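Local coordinates for protein probable starch synthase 4, chloroplastic/amyloplastic (Arabidopsis thaliana, PDB 6GNE) that belongs to the two-domain GT-B glycosyltransferases as a probable starch synthase and binds adenosine-5'-diphosphate and glycans, at residues Ile141-Asp146 with Cys171-Asn176; Val229-Ala234 with Leu421-Phe426; Ile258-Gly263 with Thr488-Leu493. All coordinates share one frame; numbering follows the deposited sequence.

Contact 1: Ile141-Asp146 with Cys171-Asn176. With AC1 (4,6-dideoxy-4-{[(1S,4R,5S,6S)-4,5,6-trihydroxy-3-(hydroxymethyl)cyclohex-2-en-1-yl]amino}-alpha-D-glucopyranose), chain C.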
loop_
_atom_site.group_PDB
_atom_site.type_symbol
_atom_site.label_atom_id
_atom_site.label_comp_id
_atom_site.label_asym_id
_atom_site.label_seq_id
_atom_site.Cartn_x
_atom_site.Cartn_y
_atom_site.Cartn_z
ATOM N N ILE A 141 16.791 -3.001 -14.522
ATOM C CA ILE A 141 16.214 -2.226 -13.397
ATOM C C ILE A 141 16.065 -3.126 -12.203
ATOM O O ILE A 141 15.541 -4.214 -12.318
ATOM C CB ILE A 141 14.799 -1.698 -13.708
ATOM C CG1 ILE A 141 14.801 -0.709 -14.875
ATOM C CG2 ILE A 141 14.155 -1.054 -12.470
ATOM C CD1 ILE A 141 15.455 0.643 -14.605
ATOM N N ILE A 142 16.519 -2.663 -11.052
ATOM C CA ILE A 142 16.177 -3.262 -9.769
ATOM C C ILE A 142 15.381 -2.171 -9.040
ATOM O O ILE A 142 15.879 -1.032 -8.821
ATOM C CB ILE A 142 17.417 -3.760 -8.959
ATOM C CG1 ILE A 142 18.112 -4.897 -9.713
ATOM C CG2 ILE A 142 17.015 -4.267 -7.581
ATOM C CD1 ILE A 142 19.508 -5.211 -9.220
ATOM N N HIS A 143 14.136 -2.519 -8.692
ATOM C CA HIS A 143 13.216 -1.598 -8.051
ATOM C C HIS A 143 12.984 -2.073 -6.626
ATOM O O HIS A 143 12.422 -3.122 -6.429
ATOM C CB HIS A 143 11.928 -1.556 -8.867
ATOM C CG HIS A 143 11.013 -0.431 -8.517
ATOM N ND1 HIS A 143 10.054 0.027 -9.383
ATOM C CD2 HIS A 143 10.917 0.344 -7.407
ATOM C CE1 HIS A 143 9.375 1.010 -8.811
ATOM N NE2 HIS A 143 9.887 1.226 -7.614
ATOM N N CYS A 144 13.416 -1.312 -5.633
ATOM C CA CYS A 144 13.187 -1.692 -4.244
ATOM C C CYS A 144 12.132 -0.805 -3.541
ATOM O O CYS A 144 11.837 0.296 -3.994
ATOM C CB CYS A 144 14.519 -1.750 -3.493
ATOM S SG CYS A 144 15.491 -0.224 -3.424
ATOM N N HIS A 145 11.544 -1.305 -2.454
ATOM C CA HIS A 145 10.375 -0.666 -1.779
ATOM C C HIS A 145 10.540 -0.465 -0.267
ATOM O O HIS A 145 10.740 -1.419 0.486
ATOM C CB HIS A 145 9.144 -1.492 -2.063
ATOM C CG HIS A 145 8.877 -1.640 -3.523
ATOM N ND1 HIS A 145 7.990 -0.826 -4.203
ATOM C CD2 HIS A 145 9.440 -2.443 -4.456
ATOM C CE1 HIS A 145 7.980 -1.163 -5.482
ATOM N NE2 HIS A 145 8.859 -2.135 -5.661
ATOM N N ASP A 146 10.482 0.797 0.168
ATOM C CA ASP A 146 10.425 1.170 1.598
ATOM C C ASP A 146 11.679 0.800 2.374
ATOM O O ASP A 146 12.629 0.261 1.802
ATOM C CB ASP A 146 9.124 0.660 2.267
ATOM C CG ASP A 146 7.973 1.616 2.111
ATOM O OD1 ASP A 146 7.978 2.378 1.140
ATOM O OD2 ASP A 146 7.065 1.666 2.961
ATOM N N CYS A 171 15.912 1.786 -8.731
ATOM C CA CYS A 171 14.736 2.590 -8.446
ATOM C C CYS A 171 14.324 2.297 -7.014
ATOM O O CYS A 171 14.316 1.142 -6.562
ATOM C CB CYS A 171 13.609 2.262 -9.422
ATOM S SG CYS A 171 12.103 3.278 -9.287
ATOM N N PHE A 172 14.012 3.363 -6.286
ATOM C CA PHE A 172 13.481 3.242 -4.919
ATOM C C PHE A 172 12.142 3.943 -4.796
ATOM O O PHE A 172 12.022 5.105 -5.146
ATOM C CB PHE A 172 14.466 3.830 -3.924
ATOM C CG PHE A 172 13.956 3.836 -2.528
ATOM C CD1 PHE A 172 13.748 2.661 -1.863
ATOM C CD2 PHE A 172 13.712 5.020 -1.864
ATOM C CE1 PHE A 172 13.283 2.642 -0.570
ATOM C CE2 PHE A 172 13.264 5.026 -0.558
ATOM C CZ PHE A 172 13.043 3.825 0.086
ATOM N N THR A 173 11.131 3.232 -4.334
ATOM C CA THR A 173 9.847 3.844 -4.018
ATOM C C THR A 173 9.691 3.857 -2.481
ATOM O O THR A 173 9.817 2.807 -1.855
ATOM C CB THR A 173 8.704 3.098 -4.715
ATOM O OG1 THR A 173 8.857 3.210 -6.128
ATOM C CG2 THR A 173 7.328 3.656 -4.309
ATOM N N CYS A 174 9.478 5.042 -1.890
ATOM C CA CYS A 174 8.985 5.127 -0.488
ATOM C C CYS A 174 7.488 5.366 -0.484
ATOM O O CYS A 174 7.008 6.402 -1.010
ATOM C CB CYS A 174 9.686 6.221 0.335
ATOM S SG CYS A 174 9.310 6.070 2.107
ATOM N N HIS A 175 6.777 4.399 0.091
ATOM C CA HIS A 175 5.311 4.395 0.174
ATOM C C HIS A 175 4.782 5.094 1.467
ATOM O O HIS A 175 3.565 5.364 1.600
ATOM C CB HIS A 175 4.787 2.963 0.166
ATOM C CG HIS A 175 5.111 2.185 -1.066
ATOM N ND1 HIS A 175 4.142 1.783 -1.956
ATOM C CD2 HIS A 175 6.274 1.665 -1.517
ATOM C CE1 HIS A 175 4.702 1.085 -2.922
ATOM N NE2 HIS A 175 5.997 1.007 -2.684
ATOM N N ASN A 176 5.672 5.342 2.425
ATOM C CA ASN A 176 5.369 6.172 3.595
ATOM C C ASN A 176 6.660 6.623 4.258
ATOM O O ASN A 176 7.345 5.820 4.892
ATOM C CB ASN A 176 4.470 5.398 4.603
ATOM C CG ASN A 176 4.020 6.252 5.792
ATOM O OD1 ASN A 176 4.406 7.401 5.917
ATOM N ND2 ASN A 176 3.208 5.686 6.667
HETATM C C1 AC1 C . 4.184 -0.717 5.707
HETATM O O2 AC1 C . 6.048 0.587 4.867
HETATM C C2 AC1 C . 4.687 0.212 4.598
HETATM C C4A AC1 C . -0.054 3.984 0.407
HETATM C C3 AC1 C . 3.764 1.428 4.419
HETATM O O3 AC1 C . 4.282 2.194 3.328
HETATM C C4 AC1 C . 2.326 0.959 4.172
HETATM N N4A AC1 C . 1.361 2.041 3.907
HETATM C C5 AC1 C . 1.941 0.121 5.393
HETATM O O5 AC1 C . 2.804 -1.015 5.484
HETATM C C6 AC1 C . 0.533 -0.443 5.321
HETATM C C1B AC1 C . 1.436 2.961 2.763
HETATM C C2B AC1 C . 0.494 4.188 2.872
HETATM O O2B AC1 C . -0.107 4.335 4.173
HETATM C C3B AC1 C . -0.593 4.249 1.805
HETATM O O3B AC1 C . -1.068 5.592 1.784
HETATM O O4 AC1 C . -1.144 3.963 -0.516
HETATM C C5B AC1 C . 0.742 2.714 0.353
HETATM C C7B AC1 C . 1.360 2.231 1.437
HETATM C C6B AC1 C . 0.908 1.993 -0.964
HETATM O O6B AC1 C . 1.614 2.811 -1.904
#

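Contact 2: Val229-Ala234 with Leu421-Phe426. With AC1 (4,6-dideoxy-4-{[(1S,4R,5S,6S)-4,5,6-trihydroxy-3-(hydroxymethyl)cyclohex-2-en-1-yl]amino}-alpha-D-glucopyranose), chain C.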
loop_
_atom_site.group_PDB
_atom_site.type_symbol
_atom_site.label_atom_id
_atom_site.label_comp_id
_atom_site.label_asym_id
_atom_site.label_seq_id
_atom_site.Cartn_x
_atom_site.Cartn_y
_atom_site.Cartn_z
ATOM N N VAL A 229 4.237 7.912 -3.823
ATOM C CA VAL A 229 3.027 7.321 -4.346
ATOM C C VAL A 229 1.865 8.311 -4.665
ATOM O O VAL A 229 0.751 7.854 -5.036
ATOM C CB VAL A 229 2.599 6.149 -3.440
ATOM C CG1 VAL A 229 3.645 5.037 -3.565
ATOM C CG2 VAL A 229 2.453 6.591 -1.978
ATOM N N SER A 230 2.129 9.630 -4.588
ATOM C CA SER A 230 1.214 10.617 -5.195
ATOM C C SER A 230 1.887 11.961 -5.390
ATOM O O SER A 230 2.739 12.321 -4.607
ATOM C CB SER A 230 -0.053 10.808 -4.340
ATOM O OG SER A 230 0.247 11.476 -3.122
ATOM N N PRO A 231 1.502 12.713 -6.426
ATOM C CA PRO A 231 2.089 14.072 -6.598
ATOM C C PRO A 231 1.949 15.000 -5.352
ATOM O O PRO A 231 2.917 15.672 -4.965
ATOM C CB PRO A 231 1.299 14.660 -7.784
ATOM C CG PRO A 231 0.725 13.491 -8.517
ATOM C CD PRO A 231 0.607 12.346 -7.546
ATOM N N THR A 232 0.773 15.019 -4.727
ATOM C CA THR A 232 0.546 15.875 -3.552
ATOM C C THR A 232 1.414 15.453 -2.355
ATOM O O THR A 232 2.049 16.302 -1.715
ATOM C CB THR A 232 -0.951 15.930 -3.158
ATOM O OG1 THR A 232 -1.709 16.530 -4.219
ATOM C CG2 THR A 232 -1.168 16.732 -1.863
ATOM N N TYR A 233 1.469 14.153 -2.075
ATOM C CA TYR A 233 2.366 13.673 -1.016
ATOM C C TYR A 233 3.839 14.055 -1.281
ATOM O O TYR A 233 4.528 14.470 -0.368
ATOM C CB TYR A 233 2.251 12.172 -0.842
ATOM C CG TYR A 233 3.004 11.628 0.337
ATOM C CD1 TYR A 233 2.743 12.076 1.630
ATOM C CD2 TYR A 233 3.953 10.632 0.174
ATOM C CE1 TYR A 233 3.409 11.543 2.727
ATOM C CE2 TYR A 233 4.617 10.073 1.262
ATOM C CZ TYR A 233 4.350 10.535 2.531
ATOM O OH TYR A 233 5.030 9.995 3.592
ATOM N N ALA A 234 4.282 13.947 -2.533
ATOM C CA ALA A 234 5.635 14.387 -2.917
ATOM C C ALA A 234 5.878 15.839 -2.565
ATOM O O ALA A 234 6.990 16.189 -2.098
ATOM C CB ALA A 234 5.913 14.147 -4.391
ATOM N N LEU A 421 -5.268 11.503 -1.402
ATOM C CA LEU A 421 -6.714 11.672 -1.409
ATOM C C LEU A 421 -7.032 12.956 -2.142
ATOM O O LEU A 421 -8.004 13.045 -2.869
ATOM C CB LEU A 421 -7.273 11.684 0.036
ATOM C CG LEU A 421 -6.990 10.416 0.843
ATOM C CD1 LEU A 421 -7.426 10.553 2.279
ATOM C CD2 LEU A 421 -7.673 9.204 0.217
ATOM N N ASN A 422 -6.164 13.930 -1.991
ATOM C CA ASN A 422 -6.277 15.195 -2.709
ATOM C C ASN A 422 -6.118 15.080 -4.240
ATOM O O ASN A 422 -6.571 15.929 -4.975
ATOM C CB ASN A 422 -5.208 16.120 -2.133
ATOM C CG ASN A 422 -5.445 17.540 -2.460
ATOM O OD1 ASN A 422 -6.499 18.108 -2.146
ATOM N ND2 ASN A 422 -4.445 18.143 -3.097
ATOM N N ASP A 423 -5.455 14.031 -4.688
ATOM C CA ASP A 423 -5.236 13.704 -6.095
ATOM C C ASP A 423 -6.233 12.722 -6.679
ATOM O O ASP A 423 -6.228 12.555 -7.903
ATOM C CB ASP A 423 -3.837 13.084 -6.280
ATOM C CG ASP A 423 -2.708 14.048 -5.934
ATOM O OD1 ASP A 423 -2.815 15.223 -6.244
ATOM O OD2 ASP A 423 -1.698 13.636 -5.372
ATOM N N SER A 424 -7.075 12.082 -5.855
ATOM C CA SER A 424 -8.072 11.123 -6.351
ATOM C C SER A 424 -9.555 11.371 -5.956
ATOM O O SER A 424 -10.457 10.756 -6.530
ATOM C CB SER A 424 -7.663 9.745 -5.852
ATOM O OG SER A 424 -7.480 9.767 -4.447
ATOM N N VAL A 425 -9.810 12.246 -4.966
ATOM C CA VAL A 425 -11.162 12.518 -4.491
ATOM C C VAL A 425 -11.481 14.003 -4.608
ATOM O O VAL A 425 -10.790 14.847 -4.074
ATOM C CB VAL A 425 -11.395 12.024 -3.054
ATOM C CG1 VAL A 425 -12.870 12.104 -2.685
ATOM C CG2 VAL A 425 -10.972 10.579 -2.922
ATOM N N PHE A 426 -12.565 14.293 -5.312
ATOM C CA PHE A 426 -12.969 15.643 -5.678
ATOM C C PHE A 426 -14.461 15.854 -5.355
ATOM O O PHE A 426 -15.342 15.179 -5.894
ATOM C CB PHE A 426 -12.720 15.843 -7.170
ATOM C CG PHE A 426 -11.305 15.601 -7.583
ATOM C CD1 PHE A 426 -10.324 16.594 -7.429
ATOM C CD2 PHE A 426 -10.934 14.370 -8.111
ATOM C CE1 PHE A 426 -9.016 16.368 -7.816
ATOM C CE2 PHE A 426 -9.600 14.116 -8.489
ATOM C CZ PHE A 426 -8.645 15.118 -8.348
HETATM C C1 AC1 C . 4.184 -0.717 5.707
HETATM O O2 AC1 C . 6.048 0.587 4.867
HETATM C C2 AC1 C . 4.687 0.212 4.598
HETATM C C4A AC1 C . -0.054 3.984 0.407
HETATM C C3 AC1 C . 3.764 1.428 4.419
HETATM O O3 AC1 C . 4.282 2.194 3.328
HETATM C C4 AC1 C . 2.326 0.959 4.172
HETATM N N4A AC1 C . 1.361 2.041 3.907
HETATM C C5 AC1 C . 1.941 0.121 5.393
HETATM O O5 AC1 C . 2.804 -1.015 5.484
HETATM C C6 AC1 C . 0.533 -0.443 5.321
HETATM C C1B AC1 C . 1.436 2.961 2.763
HETATM C C2B AC1 C . 0.494 4.188 2.872
HETATM O O2B AC1 C . -0.107 4.335 4.173
HETATM C C3B AC1 C . -0.593 4.249 1.805
HETATM O O3B AC1 C . -1.068 5.592 1.784
HETATM O O4 AC1 C . -1.144 3.963 -0.516
HETATM C C5B AC1 C . 0.742 2.714 0.353
HETATM C C7B AC1 C . 1.360 2.231 1.437
HETATM C C6B AC1 C . 0.908 1.993 -0.964
HETATM O O6B AC1 C . 1.614 2.811 -1.904
#

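Contact 3: Ile258-Gly263 with Thr488-Leu493. With AC1 (4,6-dideoxy-4-{[(1S,4R,5S,6S)-4,5,6-trihydroxy-3-(hydroxymethyl)cyclohex-2-en-1-yl]amino}-alpha-D-glucopyranose), chain C.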
loop_
_atom_site.group_PDB
_atom_site.type_symbol
_atom_site.label_atom_id
_atom_site.label_comp_id
_atom_site.label_asym_id
_atom_site.label_seq_id
_atom_site.Cartn_x
_atom_site.Cartn_y
_atom_site.Cartn_z
ATOM N N ILE A 258 10.181 12.002 -7.873
ATOM C CA ILE A 258 8.883 12.331 -8.441
ATOM C C ILE A 258 7.769 11.519 -7.779
ATOM O O ILE A 258 7.981 10.395 -7.414
ATOM C CB ILE A 258 8.903 12.180 -9.977
ATOM C CG1 ILE A 258 7.620 12.750 -10.591
ATOM C CG2 ILE A 258 9.143 10.732 -10.377
ATOM C CD1 ILE A 258 7.810 13.200 -12.025
ATOM N N GLY A 259 6.606 12.134 -7.627
ATOM C CA GLY A 259 5.442 11.495 -7.051
ATOM C C GLY A 259 4.519 11.007 -8.143
ATOM O O GLY A 259 4.158 11.772 -9.018
ATOM N N ILE A 260 4.136 9.731 -8.080
ATOM C CA ILE A 260 3.295 9.105 -9.098
ATOM C C ILE A 260 2.152 8.392 -8.383
ATOM O O ILE A 260 2.389 7.471 -7.577
ATOM C CB ILE A 260 4.069 8.052 -9.918
ATOM C CG1 ILE A 260 5.182 8.696 -10.744
ATOM C CG2 ILE A 260 3.128 7.287 -10.848
ATOM C CD1 ILE A 260 6.172 7.675 -11.314
ATOM N N LEU A 261 0.929 8.795 -8.724
ATOM C CA LEU A 261 -0.280 8.250 -8.105
ATOM C C LEU A 261 -0.397 6.769 -8.397
ATOM O O LEU A 261 -0.392 6.374 -9.563
ATOM C CB LEU A 261 -1.535 8.976 -8.612
ATOM C CG LEU A 261 -2.839 8.737 -7.839
ATOM C CD1 LEU A 261 -2.780 9.193 -6.370
ATOM C CD2 LEU A 261 -3.972 9.424 -8.595
ATOM N N ASN A 262 -0.476 5.956 -7.341
ATOM C CA ASN A 262 -0.721 4.518 -7.510
ATOM C C ASN A 262 -2.016 4.293 -8.342
ATOM O O ASN A 262 -2.986 5.066 -8.237
ATOM C CB ASN A 262 -0.920 3.817 -6.166
ATOM C CG ASN A 262 0.320 3.766 -5.306
ATOM O OD1 ASN A 262 0.201 3.655 -4.079
ATOM N ND2 ASN A 262 1.503 3.761 -5.920
ATOM N N GLY A 263 -2.005 3.275 -9.193
ATOM C CA GLY A 263 -3.240 2.636 -9.619
ATOM C C GLY A 263 -3.635 1.496 -8.684
ATOM O O GLY A 263 -3.021 1.273 -7.639
ATOM N N THR A 488 3.058 3.496 -17.268
ATOM C CA THR A 488 3.739 4.241 -18.347
ATOM C C THR A 488 4.722 5.301 -17.811
ATOM O O THR A 488 5.779 5.475 -18.378
ATOM C CB THR A 488 2.716 4.909 -19.326
ATOM O OG1 THR A 488 1.781 3.942 -19.800
ATOM C CG2 THR A 488 3.395 5.447 -20.517
ATOM N N GLN A 489 4.381 6.011 -16.737
ATOM C CA GLN A 489 5.329 6.988 -16.147
ATOM C C GLN A 489 6.557 6.315 -15.508
ATOM O O GLN A 489 7.680 6.829 -15.656
ATOM C CB GLN A 489 4.719 7.885 -15.098
ATOM C CG GLN A 489 3.551 8.747 -15.501
ATOM C CD GLN A 489 3.181 9.711 -14.371
ATOM O OE1 GLN A 489 2.041 9.721 -13.858
ATOM N NE2 GLN A 489 4.175 10.494 -13.945
ATOM N N TYR A 490 6.355 5.193 -14.809
ATOM C CA TYR A 490 7.481 4.413 -14.281
ATOM C C TYR A 490 8.380 3.869 -15.424
ATOM O O TYR A 490 9.609 3.931 -15.347
ATOM C CB TYR A 490 7.009 3.255 -13.379
ATOM C CG TYR A 490 6.686 3.621 -11.938
ATOM C CD1 TYR A 490 7.673 3.651 -10.968
ATOM C CD2 TYR A 490 5.395 3.907 -11.542
ATOM C CE1 TYR A 490 7.384 3.971 -9.654
ATOM C CE2 TYR A 490 5.102 4.217 -10.235
ATOM C CZ TYR A 490 6.094 4.252 -9.290
ATOM O OH TYR A 490 5.796 4.578 -7.984
ATOM N N GLU A 491 7.741 3.346 -16.469
ATOM C CA GLU A 491 8.429 2.822 -17.637
ATOM C C GLU A 491 9.350 3.879 -18.262
ATOM O O GLU A 491 10.519 3.568 -18.614
ATOM C CB GLU A 491 7.401 2.298 -18.650
ATOM C CG GLU A 491 7.958 1.817 -19.999
ATOM C CD GLU A 491 6.869 1.516 -21.022
ATOM O OE1 GLU A 491 6.851 0.402 -21.571
ATOM O OE2 GLU A 491 6.008 2.380 -21.284
ATOM N N GLU A 492 8.826 5.108 -18.421
ATOM C CA GLU A 492 9.600 6.242 -18.973
ATOM C C GLU A 492 10.770 6.636 -18.077
ATOM O O GLU A 492 11.807 7.020 -18.597
ATOM C CB GLU A 492 8.716 7.468 -19.292
ATOM C CG GLU A 492 7.793 7.270 -20.512
ATOM C CD GLU A 492 6.644 8.306 -20.668
ATOM O OE1 GLU A 492 6.364 9.114 -19.721
ATOM O OE2 GLU A 492 6.006 8.302 -21.767
ATOM N N LEU A 493 10.612 6.516 -16.751
ATOM C CA LEU A 493 11.729 6.707 -15.829
ATOM C C LEU A 493 12.783 5.620 -15.979
ATOM O O LEU A 493 13.974 5.932 -15.991
ATOM C CB LEU A 493 11.258 6.808 -14.380
ATOM C CG LEU A 493 10.397 8.022 -14.010
ATOM C CD1 LEU A 493 9.758 7.811 -12.637
ATOM C CD2 LEU A 493 11.128 9.373 -14.082
HETATM C C1 AC1 C . 4.184 -0.717 5.707
HETATM O O2 AC1 C . 6.048 0.587 4.867
HETATM C C2 AC1 C . 4.687 0.212 4.598
HETATM C C4A AC1 C . -0.054 3.984 0.407
HETATM C C3 AC1 C . 3.764 1.428 4.419
HETATM O O3 AC1 C . 4.282 2.194 3.328
HETATM C C4 AC1 C . 2.326 0.959 4.172
HETATM N N4A AC1 C . 1.361 2.041 3.907
HETATM C C5 AC1 C . 1.941 0.121 5.393
HETATM O O5 AC1 C . 2.804 -1.015 5.484
HETATM C C6 AC1 C . 0.533 -0.443 5.321
HETATM C C1B AC1 C . 1.436 2.961 2.763
HETATM C C2B AC1 C . 0.494 4.188 2.872
HETATM O O2B AC1 C . -0.107 4.335 4.173
HETATM C C3B AC1 C . -0.593 4.249 1.805
HETATM O O3B AC1 C . -1.068 5.592 1.784
HETATM O O4 AC1 C . -1.144 3.963 -0.516
HETATM C C5B AC1 C . 0.742 2.714 0.353
HETATM C C7B AC1 C . 1.360 2.231 1.437
HETATM C C6B AC1 C . 0.908 1.993 -0.964
HETATM O O6B AC1 C . 1.614 2.811 -1.904
HETATM O O HOH W 1 3.235 5.053 -7.446
#

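Contact 1: Ile141-Asp146 with Cys171-Asn176
Asp146 and His175 meet beside the bound AC1, and both touch it. Asp146 OD1 takes the backbone N-H of His175 on its syn lone pair, a nearly straight bond (177°) of 2.6 Å. The second carboxylate oxygen, OD2, turns to the ligand and accepts from AC1 O3 at 2.9 Å, so one carboxylate ties the His175 backbone to the ligand. Its plane stands 68° from the imidazole of His175, which shows OD1 the CD2 part of its rim. Two bonds fix how that ring is rotated: ND1 donates to AC1 O6B at 2.7 Å, and His175 NE2 pairs with His145 ND1 at 3.1 Å, the two rings meeting rim to rim.

Behind this first shell, strands 141-145 and 169-174 lie side by side in the parallel core of the N-terminal Rossmann-like half of a GT-B fold, with the ligand at the C-terminal ends of the strands. The ladder alternates: Ile142 O, then Cys144 N and O, then Asp146 N bond to Cys171 and Thr173.

Further back, His145 NE2 bonds to His14 ND1. The His143 ring is covered on both faces: Cys171 SG sits over the centre, 3.5 Å from the centroid, while His145 NE2 lies on the opposite face toward the rim. At the edge, His143 NE2 and Thr173 OG1 share a 2.7 Å hydrogen bond, and ND1 pairs with Tyr494 OH of helix 484-499. Through the sheet, on the side of Cys144 and Phe172, Cys144 SG lies at the ring edge, 3.7 Å from Phe172 CD1.

Contact 2: Val229-Ala234 with Leu421-Phe426
Thr232 and Asp423 grip each other with two bonds, the side chains passing obliquely. The threonine OG1 is anti to its own carbonyl carbon and beside its backbone N (chi1 -63°), which brings the hydroxyl to the same carboxylate that the backbone N-H meets. Thr232 N gives its hydrogen to Asp423 OD2 at 2.9 Å and 164°, entering by the syn lone pair. Thr232 OG1 donates to the other oxygen, Asp423 OD1, at 2.7 Å, but comes from above the carboxylate plane, 37° out of it. The two bonds between them hold the group against turning about its CB-CG bond.

Asn422 arrives at about a right angle to Thr232 and adds a weak bond from its ND2 to Thr232 OG1, 3.4 Å long. Carbon also packs on OD2: Pro231 CD lies 3.4 Å from Asp423 OD2, with Ser230 CB close by. Since Asp423 faces the first turn of helix 231-238, the helix N-terminus would be expected to stabilise a negative carboxylate there. Ser230 is the N-cap of the same helix, its OG accepting from Tyr233 N at 3.1 Å, and that OG also bonds to Pro398 O.

The contact joins the two halves of the GT-B fold across their cleft, near the surface. On one side, helix 231-238 follows strand 225-228, and Val229 between them brings CG1 to 3.4 Å from AC1 O6B. On the other, the weakly bonded helix 419-424 follows strand 412-416, with Leu421, and Val425 just beyond the helix, packed on Gln403 of helix 402-408.

Contact 3: Ile258-Gly263 with Thr488-Leu493
Ile260 meets Tyr490 twice, once through carbon over the ring and once through a water at its rim. The isoleucine CD1 methyl stands over the centre of the phenol, 3.8 Å from the centroid of the Tyr490 ring and only 12° off its normal, a CH-pi contact. CD1 gets there because the chain is extended at its outer end (chi2 167°). The other branch settles nearer the ring's border, with Ile260 CG2 3.7 Å from Tyr490 CE2.

At the edge of the same ring, in its plane, a water closes the loop. It donates to Ile260 O at 2.6 Å and pairs with Tyr490 OH at 2.7 Å, thereby satisfying a backbone carbonyl just past the end of the strand. The phenol oxygen has a second partner in Thr227 OG1 of strand 225-228, and the two together pin the outer end of the ring.

Aliphatic packing extends the patch along the helix. Leu493 CD1 reaches Ile260 CD1 tip to tip at 3.8 Å, and also lies 3.7 Å from Ile258 CG2. One turn back, the side chain of Gln489 slides past Ile260 in the opposite direction, its amide NE2 3.8 Å from Ile260 CG1. Two residues beyond Ile260, Asn262 turns to the glycan pocket instead, where its OD1 accepts from AC1 O6B at 2.7 Å.

Strand 257-259 is an edge of the sheet of the N-terminal half, beside strand 225-228, and the chain beyond it goes on to the C-terminal half. Helix 484-499 comes at the far end of the chain and packs back on the N-terminal half, the crossing-over C-terminal helix characteristic of the GT-B fold.

Contact 1 is wholly buried in the sheet of the N-terminal half, contact 3 partly buried along that sheet's border, and contact 2 a small surface bridge between the two halves. Their chemistry follows: backbone ladder and histidine network in 141-146 with 171-176, a carboxylate on a helix start in contact 2, mostly aliphatic and CH-pi packing in contact 3. Helix 484-499, a partner in contact 3, also covers contact 1, where Tyr490 packs on His143. Contacts 2 and 3 are joined by backbone, Val229 O lying 3.2 Å from Asn262 N, a probable hydrogen bond. All three touch AC1, converging on O6B through His175, Val229 and Asn262.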